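Local coordinates for Pap fimbrial major pilin protein (Escherichia coli, PDB 2UY6) that polymerizes into the thick helical rod of the P pilus, the fibre that enables the bacteria to colonize the epithelium of specific host organs, at residues I63-G68 with G75-A80; S90-T95 with G100-V105; A121-D126 with L131-V136. The protein carries 2 engineered substitutions. One frame throughout, in Å; residues are numbered along the deposited sequence.

In the fold
The three contacts follow one another along a chain with the immunoglobulin-like pilin fold. Contact 1 sets the loop after strand 52-59 against the start of strand 77-86. Contact 2 is the hairpin of strands 93-94 and 101-106, and contact 3 joins a loop to strand 130-139. Contacts 1 and 2 lie on opposite sides of the chain's centre, their own centres about 25 Å apart. Contact 3 touches both: its centre is about 12 Å from that of contact 1, with Phe66 touching Leu124 and Leu79 touching Ala121, and about 18 Å from that of contact 2, where strands 101-106 and 130-139 are neighbours in one sheet. Loop 121-126 and strand 130-139 thus tie the pilin's two sides together.

Contact 1 of 3, residues I63-G68 with G75-A80; sequences ITAFKG and GTVKLA
Phe66 and Val77 carry this contact, in which a loop of the immunoglobulin-like pilin fold, leading from strand 52-59, covers the beginning of strand 77-86. The touch is mainly apolar. The Phe66 ring presents CZ to Val77, whose CG1 lies 4.0 Å away and approaches the ring obliquely. Phe66 CB does not head straight for the strand; with CG turned beside the backbone N (chi1 -57°), the ring extends far enough to cover the valine. Beside the aromatic contact, Ala65 CB meets the other valine branch, Val77 CG2, at 4.4 Å. The ring's surroundings are also apolar: Cys22, which forms a disulfide with Cys61, Leu124 and Leu160 all touch it, whereas Val77 packs on Tyr162 of strand 153-162.

A second, looser group gathers at Ala65, where the backbones come nearest, with the CA atoms of Ala65 and Gly75 5.8 Å apart. The methyl of Ala65 points toward the strand and stands 4.4 Å from Thr76 OG1. That hydroxyl is hydrogen-bonded to a basic side chain on the chain of another protein, so Thr76 lies at the boundary with that chain.

No hydrogen bond spans the two segments. Thr76 and Lys78 pair through their backbones with Gln163 and Thr161, while in the loop Phe66 N reaches back to Ile63 O at 3.0 Å in a tight turn.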
loop_
_atom_site.group_PDB
_atom_site.type_symbol
_atom_site.label_atom_id
_atom_site.label_comp_id
_atom_site.label_asym_id
_atom_site.label_seq_id
_atom_site.Cartn_x
_atom_site.Cartn_y
_atom_site.Cartn_z
ATOM N N ILE B 63 4.735 2.927 -9.404
ATOM C CA ILE B 63 4.460 2.345 -10.711
ATOM C C ILE B 63 5.568 1.428 -11.215
ATOM O O ILE B 63 5.454 0.841 -12.293
ATOM C CB ILE B 63 4.202 3.456 -11.759
ATOM N N THR B 64 6.632 1.302 -10.428
ATOM C CA THR B 64 7.772 0.460 -10.791
ATOM C C THR B 64 7.426 -1.015 -10.707
ATOM O O THR B 64 8.212 -1.814 -10.203
ATOM C CB THR B 64 8.975 0.714 -9.858
ATOM O OG1 THR B 64 8.589 0.440 -8.504
ATOM C CG2 THR B 64 9.450 2.162 -9.971
ATOM N N ALA B 65 6.243 -1.370 -11.190
ATOM C CA ALA B 65 5.790 -2.750 -11.169
ATOM C C ALA B 65 4.970 -3.014 -12.426
ATOM O O ALA B 65 4.683 -4.162 -12.770
ATOM C CB ALA B 65 4.954 -3.000 -9.926
ATOM N N PHE B 66 4.594 -1.933 -13.105
ATOM C CA PHE B 66 3.820 -2.017 -14.338
ATOM C C PHE B 66 4.698 -1.522 -15.485
ATOM O O PHE B 66 4.288 -1.525 -16.644
ATOM C CB PHE B 66 2.565 -1.131 -14.267
ATOM C CG PHE B 66 1.645 -1.445 -13.117
ATOM C CD1 PHE B 66 1.903 -0.951 -11.846
ATOM C CD2 PHE B 66 0.503 -2.214 -13.315
ATOM C CE1 PHE B 66 1.036 -1.213 -10.792
ATOM C CE2 PHE B 66 -0.365 -2.481 -12.273
ATOM C CZ PHE B 66 -0.099 -1.980 -11.007
ATOM N N LYS B 67 5.909 -1.094 -15.151
ATOM C CA LYS B 67 6.836 -0.577 -16.146
ATOM C C LYS B 67 7.313 -1.617 -17.146
ATOM O O LYS B 67 7.203 -2.820 -16.915
ATOM C CB LYS B 67 8.046 0.062 -15.452
ATOM C CG LYS B 67 7.709 1.320 -14.668
ATOM C CD LYS B 67 8.954 2.035 -14.172
ATOM C CE LYS B 67 8.594 3.386 -13.555
ATOM N NZ LYS B 67 9.790 4.125 -13.048
ATOM N N GLY B 68 7.829 -1.132 -18.270
ATOM C CA GLY B 68 8.350 -2.008 -19.303
ATOM C C GLY B 68 9.827 -1.713 -19.522
ATOM O O GLY B 68 10.271 -0.580 -19.305
ATOM N N GLY B 75 6.316 -9.338 -12.896
ATOM C CA GLY B 75 5.396 -8.439 -12.219
ATOM C C GLY B 75 4.793 -9.072 -10.977
ATOM O O GLY B 75 4.408 -10.246 -10.984
ATOM N N THR B 76 4.718 -8.292 -9.903
ATOM C CA THR B 76 4.162 -8.773 -8.646
ATOM C C THR B 76 2.699 -8.372 -8.510
ATOM O O THR B 76 2.092 -8.544 -7.452
ATOM C CB THR B 76 4.940 -8.218 -7.454
ATOM O OG1 THR B 76 5.195 -6.824 -7.666
ATOM C CG2 THR B 76 6.252 -8.955 -7.289
ATOM N N VAL B 77 2.142 -7.825 -9.584
ATOM C CA VAL B 77 0.742 -7.425 -9.594
ATOM C C VAL B 77 0.084 -7.958 -10.865
ATOM O O VAL B 77 0.401 -7.506 -11.964
ATOM C CB VAL B 77 0.589 -5.885 -9.564
ATOM C CG1 VAL B 77 -0.865 -5.502 -9.340
ATOM C CG2 VAL B 77 1.458 -5.307 -8.475
ATOM N N LYS B 78 -0.812 -8.932 -10.716
ATOM C CA LYS B 78 -1.518 -9.487 -11.864
ATOM C C LYS B 78 -2.607 -8.501 -12.262
ATOM O O LYS B 78 -3.259 -7.896 -11.414
ATOM C CB LYS B 78 -2.128 -10.835 -11.520
ATOM N N LEU B 79 -2.798 -8.341 -13.562
ATOM C CA LEU B 79 -3.780 -7.401 -14.074
ATOM C C LEU B 79 -4.775 -8.115 -14.984
ATOM O O LEU B 79 -4.384 -8.939 -15.808
ATOM C CB LEU B 79 -3.036 -6.299 -14.824
ATOM C CG LEU B 79 -3.811 -5.152 -15.455
ATOM C CD1 LEU B 79 -2.834 -4.051 -15.833
ATOM C CD2 LEU B 79 -4.563 -5.648 -16.676
ATOM N N ALA B 80 -6.061 -7.815 -14.832
ATOM C CA ALA B 80 -7.073 -8.463 -15.661
ATOM C C ALA B 80 -8.400 -7.712 -15.749
ATOM O O ALA B 80 -8.793 -6.985 -14.827
ATOM C CB ALA B 80 -7.319 -9.889 -15.160
#

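Contact 2 of 3, residues S90-T95 with G100-V105; sequences SDELDT and GLAIVV. Engineered in segment 100-105: Leu101 (natural residue Thr).
An antiparallel beta hairpin brings Leu93 opposite Ile103, joining the short strand 93-94 to strand 101-106 at the margin of a five-stranded sheet. The two residues form a hydrogen-bonded pair, gripped in both directions. Leu93 N donates to Ile103 O at 2.7 Å, approaching in the carbonyl plane, and Ile103 N returns a 2.9 Å bond to Leu93 O with the donor tilted 30° from that carbonyl's plane. Leu93 O also lies 3.6 Å from Ala102 CA, in a CA-H...O contact.

Toward the loop of the hairpin, the side chain of Thr95 continues the connection. Its OG1 donates to Leu101 O over 2.6 Å from above the carbonyl plane, 56° out of it, and so off the lone pairs. A chi1 of 53° puts this oxygen between the backbone N and carbonyl carbon and turns the methyl CG2 to Ile103, 3.7 Å from CG1, the two side chains crossing at about a right angle. Leu101 is an engineered residue, threonine in the natural sequence.

On the face that carries Ala102, its CB meets Glu92 CB at 4.2 Å, and Glu92 OE2 is held by a hydrogen bond with Ser141 OG and a salt bridge to Lys138 NZ. Where the chain turns a corner at residues 90 to 92, a water lies between the segments, 2.6 Å from Asp91 O, to which it can donate, and accepts from Val105 N.

Leu93 and Ile103 both pack against Ala154 of strand 153-162 and against apolar side chains on a chain of another protein. Such a hydrophobic face, covered in part by another polypeptide, is consistent with the incomplete immunoglobulin-like fold of pilins, completed by a donated strand.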
loop_
_atom_site.group_PDB
_atom_site.type_symbol
_atom_site.label_atom_id
_atom_site.label_comp_id
_atom_site.label_asym_id
_atom_site.label_seq_id
_atom_site.Cartn_x
_atom_site.Cartn_y
_atom_site.Cartn_z
ATOM N N SER B 90 -14.540 -14.249 -25.699
ATOM C CA SER B 90 -14.041 -13.608 -24.492
ATOM C C SER B 90 -13.418 -12.241 -24.733
ATOM O O SER B 90 -13.207 -11.480 -23.794
ATOM C CB SER B 90 -13.024 -14.521 -23.811
ATOM O OG SER B 90 -11.915 -14.750 -24.660
ATOM N N ASP B 91 -13.123 -11.924 -25.987
ATOM C CA ASP B 91 -12.528 -10.632 -26.294
ATOM C C ASP B 91 -13.595 -9.631 -26.704
ATOM O O ASP B 91 -13.287 -8.520 -27.128
ATOM C CB ASP B 91 -11.478 -10.777 -27.399
ATOM C CG ASP B 91 -12.084 -11.077 -28.757
ATOM O OD1 ASP B 91 -13.085 -11.823 -28.826
ATOM O OD2 ASP B 91 -11.538 -10.572 -29.760
ATOM N N GLU B 92 -14.857 -10.031 -26.582
ATOM C CA GLU B 92 -15.958 -9.139 -26.919
ATOM C C GLU B 92 -16.785 -8.875 -25.674
ATOM O O GLU B 92 -17.476 -9.759 -25.181
ATOM C CB GLU B 92 -16.856 -9.738 -28.005
ATOM C CG GLU B 92 -16.158 -10.037 -29.329
ATOM C CD GLU B 92 -17.138 -10.217 -30.488
ATOM O OE1 GLU B 92 -18.238 -10.770 -30.274
ATOM O OE2 GLU B 92 -16.803 -9.808 -31.620
ATOM N N LEU B 93 -16.700 -7.654 -25.168
ATOM C CA LEU B 93 -17.441 -7.264 -23.980
ATOM C C LEU B 93 -18.901 -6.962 -24.332
ATOM O O LEU B 93 -19.195 -5.937 -24.953
ATOM C CB LEU B 93 -16.792 -6.028 -23.349
ATOM C CG LEU B 93 -17.489 -5.493 -22.099
ATOM C CD1 LEU B 93 -17.352 -6.511 -20.980
ATOM C CD2 LEU B 93 -16.888 -4.165 -21.703
ATOM N N ASP B 94 -19.810 -7.853 -23.934
ATOM C CA ASP B 94 -21.228 -7.672 -24.216
ATOM C C ASP B 94 -21.721 -6.359 -23.602
ATOM O O ASP B 94 -21.207 -5.921 -22.570
ATOM C CB ASP B 94 -22.032 -8.851 -23.664
ATOM C CG ASP B 94 -23.306 -9.123 -24.468
ATOM O OD1 ASP B 94 -24.044 -8.160 -24.763
ATOM O OD2 ASP B 94 -23.566 -10.301 -24.798
ATOM N N THR B 95 -22.717 -5.738 -24.231
ATOM C CA THR B 95 -23.252 -4.464 -23.756
ATOM C C THR B 95 -24.703 -4.486 -23.300
ATOM O O THR B 95 -25.414 -5.470 -23.482
ATOM C CB THR B 95 -23.154 -3.397 -24.843
ATOM O OG1 THR B 95 -23.771 -3.892 -26.038
ATOM C CG2 THR B 95 -21.703 -3.036 -25.117
ATOM N N GLY B 100 -27.367 -5.124 -29.687
ATOM C CA GLY B 100 -26.674 -6.144 -30.453
ATOM C C GLY B 100 -25.193 -5.820 -30.614
ATOM O O GLY B 100 -24.446 -6.560 -31.257
ATOM N N LEU B 101 -24.758 -4.711 -30.031
ATOM C CA LEU B 101 -23.361 -4.323 -30.131
ATOM C C LEU B 101 -22.490 -4.945 -29.039
ATOM O O LEU B 101 -22.982 -5.405 -28.003
ATOM C CB LEU B 101 -23.248 -2.801 -30.073
ATOM C CG LEU B 101 -24.122 -2.041 -31.073
ATOM C CD1 LEU B 101 -23.954 -0.538 -30.858
ATOM C CD2 LEU B 101 -23.742 -2.439 -32.493
ATOM N N ALA B 102 -21.187 -4.952 -29.290
ATOM C CA ALA B 102 -20.203 -5.490 -28.359
ATOM C C ALA B 102 -18.985 -4.559 -28.356
ATOM O O ALA B 102 -18.742 -3.843 -29.334
ATOM C CB ALA B 102 -19.794 -6.886 -28.793
ATOM N N ILE B 103 -18.229 -4.557 -27.259
ATOM C CA ILE B 103 -17.047 -3.709 -27.157
ATOM C C ILE B 103 -15.766 -4.527 -27.133
ATOM O O ILE B 103 -15.666 -5.530 -26.430
ATOM C CB ILE B 103 -17.084 -2.823 -25.899
ATOM C CG1 ILE B 103 -18.278 -1.869 -25.969
ATOM C CG2 ILE B 103 -15.777 -2.021 -25.783
ATOM C CD1 ILE B 103 -18.403 -0.953 -24.770
ATOM N N VAL B 104 -14.790 -4.072 -27.910
ATOM C CA VAL B 104 -13.491 -4.719 -28.029
ATOM C C VAL B 104 -12.399 -3.757 -27.540
ATOM O O VAL B 104 -12.396 -2.575 -27.895
ATOM C CB VAL B 104 -13.247 -5.123 -29.504
ATOM C CG1 VAL B 104 -11.763 -5.269 -29.790
ATOM C CG2 VAL B 104 -13.972 -6.431 -29.791
ATOM N N VAL B 105 -11.481 -4.259 -26.718
ATOM C CA VAL B 105 -10.413 -3.420 -26.182
ATOM C C VAL B 105 -9.028 -3.965 -26.500
ATOM O O VAL B 105 -8.724 -5.141 -26.251
ATOM C CB VAL B 105 -10.554 -3.238 -24.647
ATOM C CG1 VAL B 105 -9.433 -2.335 -24.111
ATOM C CG2 VAL B 105 -11.909 -2.628 -24.330
HETATM O O HOH W 1 -11.087 -7.225 -26.608
#

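Contact 3 of 3, residues A121-D126 with L131-V136; sequences ANTLKD and LHYTAV
A chi1 of -64° sets Leu131 CG beside its own backbone N, and from there the leucine sends CD2 to the loop formed by residues 121-126. Leu124 meets it from the loop with CG anti to its N (chi1 -153°), bringing CD1 to within 3.8 Å of that CD2; the two side chains cross at about a right angle. The same Leu124 CD1 lies 4.0 Å from Leu131 N, so the branch covers the strand's backbone as well as its side chain. Across from Leu131, Thr123 puts OG1 some 3.2 Å from CD2, a close approach in a poorly ordered part of the loop. Tyr133 OH comes to 4.0 Å of the same OG1, which also makes a weak hydrogen bond to Asp120 O.

All of this sits in the immunoglobulin-like pilin fold, where the loop after strand 117-118 passes across the beginning of strand 130-139, a strand flanked in its sheet by strands 52-59 and 101-106. Leu131 and Tyr133 point into the core between the sheets. Both touch Leu79 of strand 77-86, and the tyrosine ring stacks edge-to-face with Phe81. Leu124 extends the apolar group by touching Ile63.

No direct hydrogen bond spans residues 121-126 and 131-136; a water links them. It donates to Thr123 O at 2.5 Å and accepts from His132 N at 2.6 Å, both short distances, and with Thr123 poorly ordered the bridge is less sure. The imidazole of His132, on the side of the strand away from Tyr133, is held at both nitrogens, ND1 by Asp55 and NE2 by Glu128, a pairing that would probably favour a positively charged ring.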
loop_
_atom_site.group_PDB
_atom_site.type_symbol
_atom_site.label_atom_id
_atom_site.label_comp_id
_atom_site.label_asym_id
_atom_site.label_seq_id
_atom_site.Cartn_x
_atom_site.Cartn_y
_atom_site.Cartn_z
ATOM N N ALA B 121 0.264 -6.989 -17.607
ATOM C CA ALA B 121 0.555 -6.080 -16.497
ATOM C C ALA B 121 1.994 -5.564 -16.557
ATOM O O ALA B 121 2.819 -5.872 -15.691
ATOM C CB ALA B 121 0.310 -6.790 -15.169
ATOM N N ASN B 122 2.283 -4.777 -17.589
ATOM C CA ASN B 122 3.607 -4.201 -17.800
ATOM C C ASN B 122 3.542 -3.335 -19.054
ATOM O O ASN B 122 4.557 -3.050 -19.690
ATOM C CB ASN B 122 4.644 -5.308 -17.976
ATOM N N THR B 123 2.325 -2.925 -19.398
ATOM C CA THR B 123 2.072 -2.094 -20.566
ATOM C C THR B 123 2.300 -0.610 -20.276
ATOM O O THR B 123 1.573 0.239 -20.789
ATOM C CB THR B 123 0.615 -2.285 -21.058
ATOM O OG1 THR B 123 -0.289 -2.146 -19.952
ATOM C CG2 THR B 123 0.431 -3.660 -21.671
ATOM N N LEU B 124 3.305 -0.289 -19.464
ATOM C CA LEU B 124 3.569 1.107 -19.122
ATOM C C LEU B 124 4.769 1.662 -19.879
ATOM O O LEU B 124 5.902 1.226 -19.673
ATOM C CB LEU B 124 3.796 1.243 -17.615
ATOM C CG LEU B 124 3.452 2.594 -16.984
ATOM C CD1 LEU B 124 1.962 2.856 -17.121
ATOM C CD2 LEU B 124 3.846 2.595 -15.517
ATOM N N LYS B 125 4.508 2.633 -20.751
ATOM C CA LYS B 125 5.547 3.265 -21.571
ATOM C C LYS B 125 6.444 4.212 -20.777
ATOM O O LYS B 125 6.008 5.282 -20.350
ATOM C CB LYS B 125 4.903 4.017 -22.746
ATOM N N ASP B 126 7.701 3.807 -20.603
ATOM C CA ASP B 126 8.710 4.568 -19.865
ATOM C C ASP B 126 8.405 6.058 -19.709
ATOM O O ASP B 126 8.096 6.749 -20.681
ATOM C CB ASP B 126 10.088 4.380 -20.526
ATOM N N LEU B 131 -1.746 3.653 -18.338
ATOM C CA LEU B 131 -1.791 2.461 -19.174
ATOM C C LEU B 131 -2.692 2.886 -20.334
ATOM O O LEU B 131 -3.760 3.466 -20.111
ATOM C CB LEU B 131 -2.406 1.289 -18.410
ATOM C CG LEU B 131 -1.622 0.815 -17.180
ATOM C CD1 LEU B 131 -2.531 0.014 -16.254
ATOM C CD2 LEU B 131 -0.434 -0.011 -17.619
ATOM N N HIS B 132 -2.257 2.623 -21.563
ATOM C CA HIS B 132 -3.021 3.022 -22.745
ATOM C C HIS B 132 -3.701 1.854 -23.450
ATOM O O HIS B 132 -3.071 0.835 -23.726
ATOM C CB HIS B 132 -2.107 3.730 -23.755
ATOM C CG HIS B 132 -1.318 4.870 -23.181
ATOM N ND1 HIS B 132 -1.876 6.097 -22.887
ATOM C CD2 HIS B 132 -0.000 4.978 -22.879
ATOM C CE1 HIS B 132 -0.939 6.912 -22.435
ATOM N NE2 HIS B 132 0.209 6.258 -22.419
ATOM N N TYR B 133 -4.989 2.019 -23.731
ATOM C CA TYR B 133 -5.782 1.018 -24.443
ATOM C C TYR B 133 -6.680 1.762 -25.432
ATOM O O TYR B 133 -6.801 2.987 -25.379
ATOM C CB TYR B 133 -6.705 0.232 -23.500
ATOM C CG TYR B 133 -6.038 -0.584 -22.417
ATOM C CD1 TYR B 133 -5.717 -0.021 -21.177
ATOM C CD2 TYR B 133 -5.742 -1.929 -22.623
ATOM C CE1 TYR B 133 -5.116 -0.784 -20.172
ATOM C CE2 TYR B 133 -5.144 -2.694 -21.629
ATOM C CZ TYR B 133 -4.833 -2.117 -20.410
ATOM O OH TYR B 133 -4.227 -2.884 -19.449
ATOM N N THR B 134 -7.298 1.022 -26.343
ATOM C CA THR B 134 -8.235 1.618 -27.288
ATOM C C THR B 134 -9.444 0.706 -27.295
ATOM O O THR B 134 -9.321 -0.508 -27.138
ATOM C CB THR B 134 -7.674 1.726 -28.717
ATOM O OG1 THR B 134 -6.885 0.572 -29.008
ATOM C CG2 THR B 134 -6.846 2.984 -28.873
ATOM N N ALA B 135 -10.619 1.293 -27.452
ATOM C CA ALA B 135 -11.837 0.510 -27.455
ATOM C C ALA B 135 -12.689 0.854 -28.660
ATOM O O ALA B 135 -12.842 2.027 -29.015
ATOM C CB ALA B 135 -12.612 0.761 -26.170
ATOM N N VAL B 136 -13.243 -0.180 -29.279
ATOM C CA VAL B 136 -14.100 -0.018 -30.449
ATOM C C VAL B 136 -15.426 -0.734 -30.242
ATOM O O VAL B 136 -15.492 -1.782 -29.596
ATOM C CB VAL B 136 -13.447 -0.607 -31.725
ATOM C CG1 VAL B 136 -12.248 0.232 -32.147
ATOM C CG2 VAL B 136 -13.011 -2.036 -31.458
HETATM O O HOH W 2 0.102 1.766 -22.203
#